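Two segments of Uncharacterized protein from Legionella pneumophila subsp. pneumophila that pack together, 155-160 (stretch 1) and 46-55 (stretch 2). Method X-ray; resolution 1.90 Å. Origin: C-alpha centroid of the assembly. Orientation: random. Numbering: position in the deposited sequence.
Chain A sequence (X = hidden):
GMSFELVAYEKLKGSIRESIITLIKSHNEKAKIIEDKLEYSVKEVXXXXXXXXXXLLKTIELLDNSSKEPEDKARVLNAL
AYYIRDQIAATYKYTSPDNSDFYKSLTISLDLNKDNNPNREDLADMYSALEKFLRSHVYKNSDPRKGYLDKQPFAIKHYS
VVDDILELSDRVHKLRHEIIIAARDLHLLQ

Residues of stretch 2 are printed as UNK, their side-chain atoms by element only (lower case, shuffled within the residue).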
ATOM      1  N   ALA A 155       5.029 -14.465 -18.238  1.00 20.63           N
ATOM      2  CA  ALA A 155       4.668 -14.072 -19.596  1.00 27.15           C
ATOM      3  C   ALA A 155       3.917 -15.245 -20.259  1.00 26.96           C
ATOM      4  O   ALA A 155       4.456 -16.018 -21.017  1.00 26.38           O
ATOM      5  CB  ALA A 155       5.921 -13.673 -20.405  1.00 28.33           C
ATOM      6  N   ILE A 156       2.644 -15.336 -19.933  1.00 27.29           N
ATOM      7  CA  ILE A 156       1.802 -16.453 -20.268  1.00 25.03           C
ATOM      8  C   ILE A 156       0.732 -15.867 -21.171  1.00 30.13           C
ATOM      9  O   ILE A 156       0.213 -14.741 -20.914  1.00 17.17           O
ATOM     10  CB  ILE A 156       1.180 -17.008 -18.975  1.00 12.43           C
ATOM     11  CG1 ILE A 156       2.244 -17.696 -18.110  1.00 18.65           C
ATOM     12  CG2 ILE A 156      -0.036 -17.957 -19.278  1.00 20.40           C
ATOM     13  CD1 ILE A 156       1.779 -17.907 -16.582  1.00 14.70           C
ATOM     14  N   LYS A 157       0.406 -16.605 -22.230  1.00 26.82           N
ATOM     15  CA  LYS A 157      -0.531 -16.105 -23.205  1.00 30.68           C
ATOM     16  C   LYS A 157      -1.870 -15.827 -22.544  1.00 13.85           C
ATOM     17  O   LYS A 157      -2.379 -16.652 -21.743  1.00 19.18           O
ATOM     18  CB  LYS A 157      -0.703 -17.094 -24.347  1.00 43.24           C
ATOM     19  CG  LYS A 157      -1.329 -16.488 -25.604  1.00 53.49           C
ATOM     20  CD  LYS A 157      -1.485 -17.530 -26.722  1.00 59.35           C
ATOM     21  CE  LYS A 157      -2.475 -18.625 -26.329  1.00 67.19           C
ATOM     22  NZ  LYS A 157      -2.543 -19.740 -27.324  1.00 75.08           N
ATOM     23  N   HIS A 158      -2.425 -14.678 -22.916  1.00 23.83           N
ATOM     24  CA  HIS A 158      -3.751 -14.226 -22.516  1.00 25.11           C
ATOM     25  C   HIS A 158      -3.781 -13.920 -21.056  1.00 24.92           C
ATOM     26  O   HIS A 158      -4.846 -13.923 -20.424  1.00 24.65           O
ATOM     27  CB  HIS A 158      -4.820 -15.269 -22.906  1.00 26.86           C
ATOM     28  CG  HIS A 158      -4.953 -15.419 -24.379  1.00 34.01           C
ATOM     29  ND1 HIS A 158      -4.837 -14.346 -25.240  1.00 40.70           N
ATOM     30  CD2 HIS A 158      -5.111 -16.513 -25.157  1.00 36.08           C
ATOM     31  CE1 HIS A 158      -4.943 -14.771 -26.484  1.00 32.53           C
ATOM     32  NE2 HIS A 158      -5.118 -16.080 -26.462  1.00 36.99           N
ATOM     33  N   TYR A 159      -2.592 -13.651 -20.529  1.00 21.48           N
ATOM     34  CA  TYR A 159      -2.440 -13.251 -19.143  1.00 17.05           C
ATOM     35  C   TYR A 159      -1.528 -12.004 -19.035  1.00 20.52           C
ATOM     36  O   TYR A 159      -0.489 -11.933 -19.685  1.00 14.85           O
ATOM     37  CB  TYR A 159      -1.861 -14.401 -18.326  1.00 14.34           C
ATOM     38  CG  TYR A 159      -1.654 -14.049 -16.885  1.00 14.76           C
ATOM     39  CD1 TYR A 159      -2.722 -13.785 -16.047  1.00 16.82           C
ATOM     40  CD2 TYR A 159      -0.367 -13.968 -16.352  1.00 16.29           C
ATOM     41  CE1 TYR A 159      -2.507 -13.427 -14.701  1.00 17.91           C
ATOM     42  CE2 TYR A 159      -0.153 -13.649 -15.039  1.00 15.22           C
ATOM     43  CZ  TYR A 159      -1.227 -13.377 -14.206  1.00 12.50           C
ATOM     44  OH  TYR A 159      -0.945 -13.032 -12.888  1.00 13.21           O
ATOM     45  N   SER A 160      -1.932 -11.032 -18.223  1.00 16.13           N
ATOM     46  CA  SER A 160      -1.088  -9.872 -17.903  1.00 19.25           C
ATOM     47  C   SER A 160      -0.762  -9.844 -16.406  1.00 13.02           C
ATOM     48  O   SER A 160      -1.598  -9.490 -15.587  1.00 15.43           O
ATOM     49  CB  SER A 160      -1.768  -8.566 -18.279  1.00 27.02           C
ATOM     50  OG  SER A 160      -0.940  -7.459 -17.879  1.00 25.31           O
ATOM     51  N   UNK A  46     -10.575 -24.890 -21.681  1.00 19.82           N
ATOM     52  CA  UNK A  46     -11.097 -23.739 -22.431  1.00 24.64           C
ATOM     53  C   UNK A  46     -10.113 -22.567 -22.465  1.00 23.75           C
ATOM     54  O   UNK A  46      -9.288 -22.405 -21.572  1.00 26.13           O
ATOM     55  c   UNK A  46     -12.407 -23.266 -21.816  1.00 24.53           C
ATOM     56  o   UNK A  46     -12.156 -22.634 -20.570  1.00 23.97           O
ATOM     57  N   UNK A  47     -10.228 -21.723 -23.484  1.00 22.01           N
ATOM     58  CA  UNK A  47      -9.311 -20.588 -23.655  1.00 22.87           C
ATOM     59  C   UNK A  47      -9.356 -19.752 -22.393  1.00 22.56           C
ATOM     60  O   UNK A  47      -8.331 -19.326 -21.849  1.00 22.80           O
ATOM     61  c   UNK A  47      -9.686 -19.782 -24.913  1.00 24.50           C
ATOM     62  n   UNK A  47      -7.604 -14.865 -27.978  1.00 88.21           N
ATOM     63  c   UNK A  47      -8.197 -16.053 -27.899  1.00 89.49           C
ATOM     64  c   UNK A  47      -8.863 -18.510 -25.118  1.00 49.36           C
ATOM     65  c   UNK A  47      -8.902 -18.016 -26.567  1.00 72.34           C
ATOM     66  n   UNK A  47      -8.730 -16.591 -28.986  1.00 95.88           N
ATOM     67  n   UNK A  47      -8.265 -16.704 -26.739  1.00 83.31           N
ATOM     68  N   UNK A  48     -10.546 -19.590 -21.842  1.00 25.53           N
ATOM     69  CA  UNK A  48     -10.692 -18.843 -20.601  1.00 23.41           C
ATOM     70  C   UNK A  48      -9.910 -19.417 -19.392  1.00 13.07           C
ATOM     71  O   UNK A  48      -9.318 -18.667 -18.553  1.00 16.98           O
ATOM     72  c   UNK A  48     -14.046 -17.899 -18.907  1.00 40.90           C
ATOM     73  o   UNK A  48     -14.765 -18.937 -18.862  1.00 29.65           O
ATOM     74  c   UNK A  48     -12.175 -18.797 -20.279  1.00 27.81           C
ATOM     75  c   UNK A  48     -12.533 -18.064 -19.024  1.00 31.09           C
ATOM     76  o   UNK A  48     -14.506 -16.735 -18.899  1.00 40.63           O
ATOM     77  N   UNK A  49      -9.935 -20.734 -19.233  1.00 14.29           N
ATOM     78  CA  UNK A  49      -9.296 -21.374 -18.084  1.00 10.88           C
ATOM     79  C   UNK A  49      -7.792 -21.530 -18.281  1.00 13.78           C
ATOM     80  O   UNK A  49      -7.061 -21.703 -17.331  1.00 14.55           O
ATOM     81  c   UNK A  49     -13.373 -20.950 -15.472  1.00 17.28           C
ATOM     82  n   UNK A  49     -12.640 -19.824 -15.607  1.00 15.19           N
ATOM     83  n   UNK A  49     -12.800 -22.156 -15.454  1.00 18.87           N
ATOM     84  c   UNK A  49     -11.305 -22.764 -17.229  1.00 17.76           C
ATOM     85  n   UNK A  49     -14.690 -20.870 -15.328  1.00 15.47           N
ATOM     86  c   UNK A  49      -9.910 -22.783 -17.848  1.00 10.87           C
ATOM     87  c   UNK A  49     -11.380 -22.406 -15.696  1.00 10.63           C
ATOM     88  N   UNK A  50      -7.345 -21.495 -19.528  1.00 13.08           N
ATOM     89  CA  UNK A  50      -5.936 -21.746 -19.816  1.00 13.19           C
ATOM     90  C   UNK A  50      -4.991 -20.857 -19.004  1.00 16.47           C
ATOM     91  O   UNK A  50      -4.143 -21.382 -18.307  1.00 13.93           O
ATOM     92  c   UNK A  50      -6.154 -22.888 -22.032  1.00 25.17           C
ATOM     93  c   UNK A  50      -5.930 -22.838 -23.531  1.00 25.80           C
ATOM     94  o   UNK A  50      -5.133 -22.055 -24.016  1.00 29.06           O
ATOM     95  c   UNK A  50      -5.645 -21.649 -21.317  1.00 16.31           C
ATOM     96  n   UNK A  50      -6.621 -23.695 -24.263  1.00 31.49           N
ATOM     97  N   UNK A  51      -5.174 -19.522 -19.033  1.00 11.37           N
ATOM     98  CA  UNK A  51      -4.180 -18.750 -18.285  1.00 12.73           C
ATOM     99  C   UNK A  51      -4.312 -18.921 -16.781  1.00 14.62           C
ATOM    100  O   UNK A  51      -3.291 -18.807 -16.074  1.00 12.96           O
ATOM    101  c   UNK A  51      -6.076 -18.665 -19.817  1.00 13.99           C
ATOM    102  c   UNK A  51      -4.414 -17.286 -18.743  1.00 16.78           C
ATOM    103  c   UNK A  51      -5.786 -17.240 -19.311  1.00 17.43           C
ATOM    104  N   UNK A  52      -5.513 -19.189 -16.273  1.00 11.17           N
ATOM    105  CA  UNK A  52      -5.653 -19.398 -14.839  1.00 17.62           C
ATOM    106  C   UNK A  52      -4.898 -20.653 -14.432  1.00 21.05           C
ATOM    107  O   UNK A  52      -4.177 -20.677 -13.434  1.00 17.17           O
ATOM    108  c   UNK A  52      -7.889 -18.264 -14.817  1.00 17.07           C
ATOM    109  o   UNK A  52      -9.884 -19.570 -14.937  1.00 15.40           O
ATOM    110  c   UNK A  52      -9.377 -18.474 -14.687  1.00 15.97           C
ATOM    111  c   UNK A  52      -7.117 -19.507 -14.476  1.00 18.12           C
ATOM    112  n   UNK A  52     -10.093 -17.430 -14.258  1.00 20.21           N
ATOM    113  N   UNK A  53      -5.031 -21.700 -15.235  1.00 19.89           N
ATOM    114  CA  UNK A  53      -4.341 -22.920 -14.933  1.00 12.90           C
ATOM    115  C   UNK A  53      -2.832 -22.759 -14.996  1.00 12.12           C
ATOM    116  O   UNK A  53      -2.150 -23.204 -14.087  1.00 12.03           O
ATOM    117  c   UNK A  53      -3.965 -25.275 -15.819  1.00 16.96           C
ATOM    118  c   UNK A  53      -6.233 -24.488 -15.441  1.00 13.20           C
ATOM    119  c   UNK A  53      -4.861 -24.092 -15.873  1.00 12.07           C
ATOM    120  N   UNK A  54      -2.323 -22.081 -16.032  1.00 15.07           N
ATOM    121  CA  UNK A  54      -0.878 -21.882 -16.187  1.00 11.43           C
ATOM    122  C   UNK A  54      -0.303 -20.996 -15.079  1.00 10.41           C
ATOM    123  O   UNK A  54       0.789 -21.258 -14.540  1.00 10.48           O
ATOM    124  c   UNK A  54       0.080 -23.491 -18.634  1.00 31.37           C
ATOM    125  c   UNK A  54      -0.848 -22.329 -18.753  1.00 18.86           C
ATOM    126  c   UNK A  54      -0.673 -21.641 -20.121  1.00 21.13           C
ATOM    127  c   UNK A  54      -0.534 -21.354 -17.596  1.00 11.95           C
ATOM    128  N   UNK A  55      -1.063 -20.004 -14.653  1.00 12.14           N
ATOM    129  CA  UNK A  55      -0.592 -19.183 -13.536  1.00 15.18           C
ATOM    130  C   UNK A  55      -0.512 -19.953 -12.238  1.00 12.50           C
ATOM    131  O   UNK A  55       0.476 -19.853 -11.503  1.00 13.39           O
ATOM    132  c   UNK A  55      -1.116 -17.027 -14.551  1.00 11.05           C
ATOM    133  c   UNK A  55      -1.159 -17.299 -12.050  1.00 17.35           C
ATOM    134  c   UNK A  55      -1.453 -17.959 -13.380  1.00 12.23           C
TER

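Position 46 carries one carbon and then one oxygen, the pattern of a short hydroxyl side chain. It touches nothing on stretch 1, but its oxygen lies 3.2 Å from the backbone N of position 49, with an N-H...acceptor angle of 151°, which makes it a capping acceptor ahead of the helix. This is Ser 46, and the bond runs to its OG.

Position 47 has three carbons, a nitrogen, and then a carbon bearing two more nitrogens: a guanidinium, one of whose terminal nitrogens approaches the ring of His 158 obliquely, hence Arg 47. CA-to-CB points sideways, yet the extended chain (chi1 to chi3 all t) brings its end to that ring. NH2 lies 3.1 Å from His 158 CE1; NE and NH2 are each 3.2 Å from His 158 NE2, close polar approaches whose geometry leaves hydrogen bonding open.

At position 48, three carbons, the third with two oxygens, define a carboxylate one methylene longer than aspartate. CB points away from stretch 1, and no contact follows. It is Glu 48.

Position 49 again shows three carbons, a nitrogen and a carbon with two nitrogens, so it is Arg 49. Out of reach of stretch 1, it bonds partly within its own segment and partly elsewhere in the structure: a long salt bridge joins NH1 to Glu 48 OE1 at 4.0 Å, with the oxygen well out of the guanidinium plane.

Position 50 has three carbons, the third carrying one oxygen and one nitrogen, an amide. CB points toward stretch 1, without close contact: Gln 50. The closest approach is OE1 to Lys 157 NZ at 4.8 Å.

Three carbons at position 51 close a ring onto the backbone N, which only proline does; a ring carbon lies 3.6 Å from His 158 O. In Pro 51 that carbon is CG, while CB packs against Tyr 159 CB at 3.9 Å and against Lys 157 O at 3.7 Å.

Position 52 repeats the three-carbon amide and points away, giving Gln 52. Its OE1 accepts from Arg 49 NH1 at 2.8 Å.

At position 53, one carbon carries two more, a beta-branched side chain without polar atoms: Val 53, buried but out of reach of stretch 1.

Position 54 has four carbons forked at the second; its CB meets Ile 156 CG2 at 3.8 Å. It is Leu 54.

Position 55 is again one carbon carrying two, one of which lies over a face of the Tyr 159 ring: Val 55. CG2 lies 3.6 Å from Ile 156 CD1 and 3.5 Å from the Tyr 159 ring centroid, 8° off the ring normal, a CH-pi contact.

The contact buries 420 Å² and has no clear hydrogen bond across it; its center is apolar. Ile 156 and Tyr 159, the first and last residues of a type II turn, both point CB toward the helix, where Pro 51 and Val 55, one turn apart, each meet both of them. The CA atoms of Tyr 159 and Pro 51 are only 5.8 Å apart, so the backbones run close here, while Arg 47 and His 158 form a more exposed polar margin.

Stretch 2 46-55: SRERQPQVLV
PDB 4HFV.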